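Local coordinates for msDPBB_sym2 protein (Synthetic construct, PDB 7DWW) that is a computationally designed double-psi beta-barrel, made in work on recreating the core fold of RNA polymerase, with no catalytic function assigned to it, at residues A[16-29]-A[51-65]. Numbering follows the deposited sequence.
Sequences DVGKNIVRMDEELM and RVALAHEDDVGKNIV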
loop_
_atom_site.group_PDB
_atom_site.type_symbol
_atom_site.label_atom_id
_atom_site.label_comp_id
_atom_site.label_asym_id
_atom_site.label_seq_id
_atom_site.Cartn_x
_atom_site.Cartn_y
_atom_site.Cartn_z
ATOM N N ASP A 16 2.813 -11.355 7.590
ATOM C CA ASP A 16 2.871 -9.877 7.691
ATOM C C ASP A 16 1.913 -9.434 8.806
ATOM O O ASP A 16 0.731 -9.734 8.667
ATOM C CB ASP A 16 2.543 -9.231 6.346
ATOM C CG ASP A 16 3.594 -9.447 5.283
ATOM O OD1 ASP A 16 3.342 -9.080 4.136
ATOM O OD2 ASP A 16 4.650 -9.971 5.624
ATOM N N VAL A 17 2.417 -8.799 9.876
ATOM C CA VAL A 17 1.567 -8.319 10.997
ATOM C C VAL A 17 1.252 -6.844 10.750
ATOM O O VAL A 17 2.117 -6.161 10.221
ATOM C CB VAL A 17 2.292 -8.488 12.338
ATOM C CG1 VAL A 17 2.369 -9.940 12.757
ATOM C CG2 VAL A 17 3.667 -7.857 12.275
ATOM N N GLY A 18 0.080 -6.401 11.175
ATOM C CA GLY A 18 -0.351 -5.021 10.986
ATOM C C GLY A 18 -1.522 -4.964 10.049
ATOM O O GLY A 18 -1.324 -4.820 8.883
ATOM N N LYS A 19 -2.709 -5.075 10.566
ATOM C CA LYS A 19 -3.857 -5.037 9.657
ATOM C C LYS A 19 -3.921 -3.678 8.947
ATOM O O LYS A 19 -4.462 -3.623 7.881
ATOM C CB LYS A 19 -5.105 -5.415 10.434
ATOM C CG LYS A 19 -5.338 -6.904 10.609
ATOM C CD LYS A 19 -6.713 -7.274 10.196
ATOM C CE LYS A 19 -7.120 -8.703 10.440
ATOM N NZ LYS A 19 -8.490 -8.937 9.924
ATOM N N ASN A 20 -3.391 -2.625 9.565
ATOM C CA ASN A 20 -3.402 -1.312 8.918
ATOM C C ASN A 20 -2.036 -0.928 8.332
ATOM O O ASN A 20 -1.769 0.259 8.091
ATOM C CB ASN A 20 -3.881 -0.260 9.918
ATOM C CG ASN A 20 -2.913 -0.055 11.067
ATOM O OD1 ASN A 20 -2.272 -0.995 11.540
ATOM N ND2 ASN A 20 -2.824 1.172 11.527
ATOM N N ILE A 21 -1.164 -1.902 8.087
ATOM C CA ILE A 21 0.136 -1.661 7.467
ATOM C C ILE A 21 0.052 -2.072 6.006
ATOM O O ILE A 21 -0.354 -3.201 5.702
ATOM C CB ILE A 21 1.252 -2.448 8.167
ATOM C CG1 ILE A 21 1.435 -1.978 9.606
ATOM C CG2 ILE A 21 2.555 -2.400 7.331
ATOM C CD1 ILE A 21 1.441 -0.496 9.734
ATOM N N VAL A 22 0.434 -1.180 5.115
ATOM C CA VAL A 22 0.579 -1.533 3.709
ATOM C C VAL A 22 2.064 -1.552 3.386
ATOM O O VAL A 22 2.865 -0.853 4.005
ATOM C CB VAL A 22 -0.199 -0.577 2.784
ATOM C CG1 VAL A 22 -1.688 -0.628 3.118
ATOM C CG2 VAL A 22 0.336 0.835 2.891
ATOM N N ARG A 23 2.443 -2.371 2.395
ATOM C CA ARG A 23 3.841 -2.643 2.121
ATOM C C ARG A 23 4.147 -2.267 0.675
ATOM O O ARG A 23 3.455 -2.709 -0.245
ATOM C CB ARG A 23 4.197 -4.107 2.407
ATOM C CG ARG A 23 3.806 -4.525 3.858
ATOM C CD ARG A 23 4.456 -5.849 4.305
ATOM N NE ARG A 23 5.844 -5.655 4.711
ATOM C CZ ARG A 23 6.223 -5.347 5.948
ATOM N NH1 ARG A 23 5.319 -5.219 6.905
ATOM N NH2 ARG A 23 7.509 -5.169 6.226
ATOM N N MET A 24 5.163 -1.420 0.511
ATOM C CA MET A 24 5.593 -0.830 -0.752
ATOM C C MET A 24 7.099 -0.997 -0.874
ATOM O O MET A 24 7.810 -0.966 0.131
ATOM C CB MET A 24 5.253 0.665 -0.794
ATOM C CG MET A 24 3.776 0.978 -0.676
ATOM S SD MET A 24 3.534 2.752 -0.385
ATOM C CE MET A 24 4.402 3.387 -1.817
ATOM N N ASP A 25 7.594 -1.161 -2.102
ATOM C CA ASP A 25 9.036 -1.347 -2.267
ATOM C C ASP A 25 9.778 -0.031 -2.037
ATOM O O ASP A 25 9.210 1.075 -2.112
ATOM C CB ASP A 25 9.378 -1.906 -3.657
ATOM C CG ASP A 25 9.112 -0.907 -4.759
ATOM O OD1 ASP A 25 7.975 -0.838 -5.265
ATOM O OD2 ASP A 25 10.033 -0.126 -5.062
ATOM N N GLU A 26 11.069 -0.156 -1.720
ATOM C CA GLU A 26 11.876 1.013 -1.369
ATOM C C GLU A 26 11.842 2.100 -2.457
ATOM O O GLU A 26 11.688 3.290 -2.159
ATOM C CB GLU A 26 13.320 0.602 -1.081
ATOM C CG GLU A 26 14.292 1.787 -1.047
ATOM C CD GLU A 26 15.292 1.727 0.096
ATOM O OE1 GLU A 26 15.645 2.796 0.648
ATOM O OE2 GLU A 26 15.727 0.608 0.441
ATOM N N GLU A 27 12.008 1.727 -3.727
ATOM C CA GLU A 27 12.020 2.749 -4.771
ATOM C C GLU A 27 10.718 3.537 -4.782
ATOM O O GLU A 27 10.720 4.763 -4.959
ATOM C CB GLU A 27 12.278 2.123 -6.141
ATOM C CG GLU A 27 13.716 1.812 -6.352
ATOM C CD GLU A 27 14.004 1.319 -7.746
ATOM O OE1 GLU A 27 13.287 1.717 -8.683
ATOM O OE2 GLU A 27 14.936 0.510 -7.888
ATOM N N LEU A 28 9.602 2.826 -4.648
ATOM C CA LEU A 28 8.312 3.490 -4.723
ATOM C C LEU A 28 8.083 4.379 -3.499
ATOM O O LEU A 28 7.573 5.506 -3.623
ATOM C CB LEU A 28 7.209 2.446 -4.878
ATOM C CG LEU A 28 5.838 3.022 -5.199
ATOM C CD1 LEU A 28 5.897 3.904 -6.410
ATOM C CD2 LEU A 28 4.817 1.899 -5.367
ATOM N N MET A 29 8.459 3.894 -2.301
ATOM C CA MET A 29 8.396 4.753 -1.113
ATOM C C MET A 29 9.260 5.986 -1.282
ATOM O O MET A 29 8.870 7.076 -0.864
ATOM C CB MET A 29 8.848 4.003 0.148
ATOM C CG MET A 29 7.949 2.798 0.505
ATOM S SD MET A 29 8.478 2.006 2.034
ATOM C CE MET A 29 8.362 3.422 3.144
ATOM N N ARG A 51 -0.627 2.841 7.462
ATOM C CA ARG A 51 0.792 3.176 7.691
ATOM C C ARG A 51 1.609 2.339 6.716
ATOM O O ARG A 51 1.181 1.261 6.396
ATOM C CB ARG A 51 1.192 2.994 9.153
ATOM C CG ARG A 51 0.494 3.978 10.073
ATOM C CD ARG A 51 1.182 4.302 11.387
ATOM N NE ARG A 51 0.463 5.362 12.058
ATOM C CZ ARG A 51 0.855 6.622 12.088
ATOM N NH1 ARG A 51 1.976 6.973 11.496
ATOM N NH2 ARG A 51 0.132 7.522 12.709
ATOM N N VAL A 52 2.771 2.830 6.319
ATOM C CA VAL A 52 3.595 2.170 5.274
ATOM C C VAL A 52 4.786 1.434 5.873
ATOM O O VAL A 52 5.390 1.957 6.783
ATOM C CB VAL A 52 4.078 3.218 4.256
ATOM C CG1 VAL A 52 4.762 2.592 3.066
ATOM C CG2 VAL A 52 2.950 4.083 3.781
ATOM N N ALA A 53 5.107 0.280 5.299
ATOM C CA ALA A 53 6.292 -0.508 5.678
ATOM C C ALA A 53 6.951 -1.070 4.418
ATOM O O ALA A 53 6.307 -1.119 3.399
ATOM C CB ALA A 53 5.918 -1.592 6.644
ATOM N N LEU A 54 8.201 -1.473 4.519
ATOM C CA LEU A 54 8.950 -1.955 3.344
ATOM C C LEU A 54 8.383 -3.261 2.802
ATOM O O LEU A 54 8.120 -4.160 3.578
ATOM C CB LEU A 54 10.421 -2.128 3.708
ATOM C CG LEU A 54 11.294 -0.937 3.359
ATOM C CD1 LEU A 54 12.710 -1.135 3.856
ATOM C CD2 LEU A 54 11.272 -0.689 1.867
ATOM N N ALA A 55 8.296 -3.331 1.476
ATOM C CA ALA A 55 7.862 -4.517 0.721
ATOM C C ALA A 55 8.871 -5.621 0.983
ATOM O O ALA A 55 10.033 -5.306 1.161
ATOM C CB ALA A 55 7.837 -4.184 -0.738
ATOM N N HIS A 56 8.584 -6.859 0.584
ATOM C CA HIS A 56 9.502 -8.021 0.766
ATOM C C HIS A 56 10.778 -8.055 -0.094
ATOM O O HIS A 56 11.448 -9.110 -0.025
ATOM C CB HIS A 56 8.736 -9.344 0.773
ATOM C CG HIS A 56 7.857 -9.469 1.967
ATOM N ND1 HIS A 56 8.357 -9.608 3.229
ATOM C CD2 HIS A 56 6.520 -9.419 2.098
ATOM C CE1 HIS A 56 7.365 -9.685 4.080
ATOM N NE2 HIS A 56 6.233 -9.559 3.419
ATOM N N GLU A 57 11.101 -6.972 -0.817
ATOM C CA GLU A 57 12.385 -6.736 -1.580
ATOM C C GLU A 57 12.265 -6.923 -3.098
ATOM O O GLU A 57 12.792 -6.094 -3.853
ATOM C CB GLU A 57 13.692 -7.321 -1.003
ATOM C CG GLU A 57 14.355 -6.558 0.155
ATOM C CD GLU A 57 15.714 -7.027 0.673
ATOM O OE1 GLU A 57 16.740 -6.557 0.154
ATOM O OE2 GLU A 57 15.749 -7.850 1.603
ATOM N N ASP A 58 11.751 -8.076 -3.479
ATOM C CA ASP A 58 11.670 -8.342 -4.928
ATOM C C ASP A 58 10.755 -7.278 -5.551
ATOM O O ASP A 58 11.204 -6.573 -6.483
ATOM C CB ASP A 58 11.201 -9.777 -5.164
ATOM C CG ASP A 58 10.029 -10.115 -4.274
ATOM O OD1 ASP A 58 9.421 -9.170 -3.744
ATOM O OD2 ASP A 58 9.794 -11.304 -4.066
ATOM N N ASP A 59 9.577 -7.116 -4.963
ATOM C CA ASP A 59 8.490 -6.229 -5.432
ATOM C C ASP A 59 8.937 -4.922 -6.102
ATOM O O ASP A 59 8.048 -4.151 -6.443
ATOM C CB ASP A 59 7.589 -5.885 -4.250
ATOM C CG ASP A 59 6.643 -7.007 -3.869
ATOM O OD1 ASP A 59 7.106 -8.065 -3.498
ATOM O OD2 ASP A 59 5.475 -6.786 -3.942
ATOM N N VAL A 60 10.221 -4.707 -6.402
ATOM C CA VAL A 60 10.558 -3.344 -6.899
ATOM C C VAL A 60 10.049 -3.039 -8.307
ATOM O O VAL A 60 9.784 -1.870 -8.573
ATOM C CB VAL A 60 12.046 -3.021 -6.695
ATOM C CG1 VAL A 60 12.419 -1.700 -7.339
ATOM C CG2 VAL A 60 12.390 -3.005 -5.218
ATOM N N GLY A 61 9.863 -4.020 -9.171
ATOM C CA GLY A 61 9.421 -3.541 -10.496
ATOM C C GLY A 61 7.921 -3.426 -10.565
ATOM O O GLY A 61 7.421 -2.537 -11.262
ATOM N N LYS A 62 7.246 -4.305 -9.827
ATOM C CA LYS A 62 5.777 -4.544 -9.832
ATOM C C LYS A 62 4.926 -3.301 -9.609
ATOM O O LYS A 62 3.866 -3.244 -10.180
ATOM C CB LYS A 62 5.443 -5.635 -8.819
ATOM C CG LYS A 62 6.579 -6.598 -8.538
ATOM C CD LYS A 62 6.077 -7.974 -8.230
ATOM C CE LYS A 62 7.069 -8.821 -7.472
ATOM N NZ LYS A 62 6.960 -10.250 -7.836
ATOM N N ASN A 63 5.376 -2.358 -8.806
ATOM C CA ASN A 63 4.514 -1.193 -8.508
ATOM C C ASN A 63 3.225 -1.733 -7.865
ATOM O O ASN A 63 2.125 -1.406 -8.296
ATOM C CB ASN A 63 4.504 -0.161 -9.637
ATOM C CG ASN A 63 3.332 0.777 -9.613
ATOM O OD1 ASN A 63 2.364 0.584 -10.334
ATOM N ND2 ASN A 63 3.398 1.757 -8.740
ATOM N N ILE A 64 3.394 -2.571 -6.850
ATOM C CA ILE A 64 2.224 -3.115 -6.113
ATOM C C ILE A 64 2.237 -2.524 -4.704
ATOM O O ILE A 64 3.267 -2.019 -4.286
ATOM C CB ILE A 64 2.287 -4.645 -6.003
ATOM C CG1 ILE A 64 3.657 -5.114 -5.532
ATOM C CG2 ILE A 64 1.845 -5.323 -7.287
ATOM C CD1 ILE A 64 3.686 -6.536 -5.068
ATOM N N VAL A 65 1.084 -2.580 -4.054
ATOM C CA VAL A 65 0.946 -2.198 -2.624
ATOM C C VAL A 65 0.314 -3.412 -1.955
ATOM O O VAL A 65 -0.748 -3.796 -2.376
ATOM C CB VAL A 65 0.125 -0.914 -2.416
ATOM C CG1 VAL A 65 -1.236 -0.967 -3.062
ATOM C CG2 VAL A 65 -0.005 -0.578 -0.943
HETATM O O HOH W 1 5.804 -1.552 -4.260
HETATM O O HOH W 2 7.624 -0.365 -8.223
#
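With CG anti to the carbonyl carbon in both Asp16 (chi1 -69°) and His56 (chi1 -67°), carboxylate and imidazole approach from opposite directions and lie nearly coplanar. The ring edge inserts NE2 between the two oxygens, 2.7 Å from Asp16 OD2 and 3.0 Å from Asp16 OD1, each accepting through its syn lone pair; OD1 also takes the backbone N-H of His13. With an alanine here instead of Asp16, His56 NE2 would probably lose both carboxylate acceptors, leaving the ring, already poorly ordered, freer to turn against that of His13. Arg23 bends at chi3 (79°), which brings NE and NH2 to weak bonds with Leu54 O, while Ala53 CB sits over one face of the guanidinium. Strands 21-24 and 51-54 pair in parallel, Val22 N donating to Arg51 O and Val22 O receiving Ala53 N. On the buried side, Val52 CG1 lies 3.7 Å from both Met24 SD and Met29 CE, and Val65 CG2 packs on Val22 CB. Past the strand, Asp25 caps the helix through OD2, met by Leu28 N at 3.0 Å from above the carboxylate plane, and its OD1 accepts from two waters, one also donating to Ile64 O, the other to Val60 O. Strand 21-24 thus pairs in parallel with 47-54 while Arg23 also bonds through its backbone to Arg66 of strand 64-67, part of the interlocked strand arrangement of the double-psi beta-barrel.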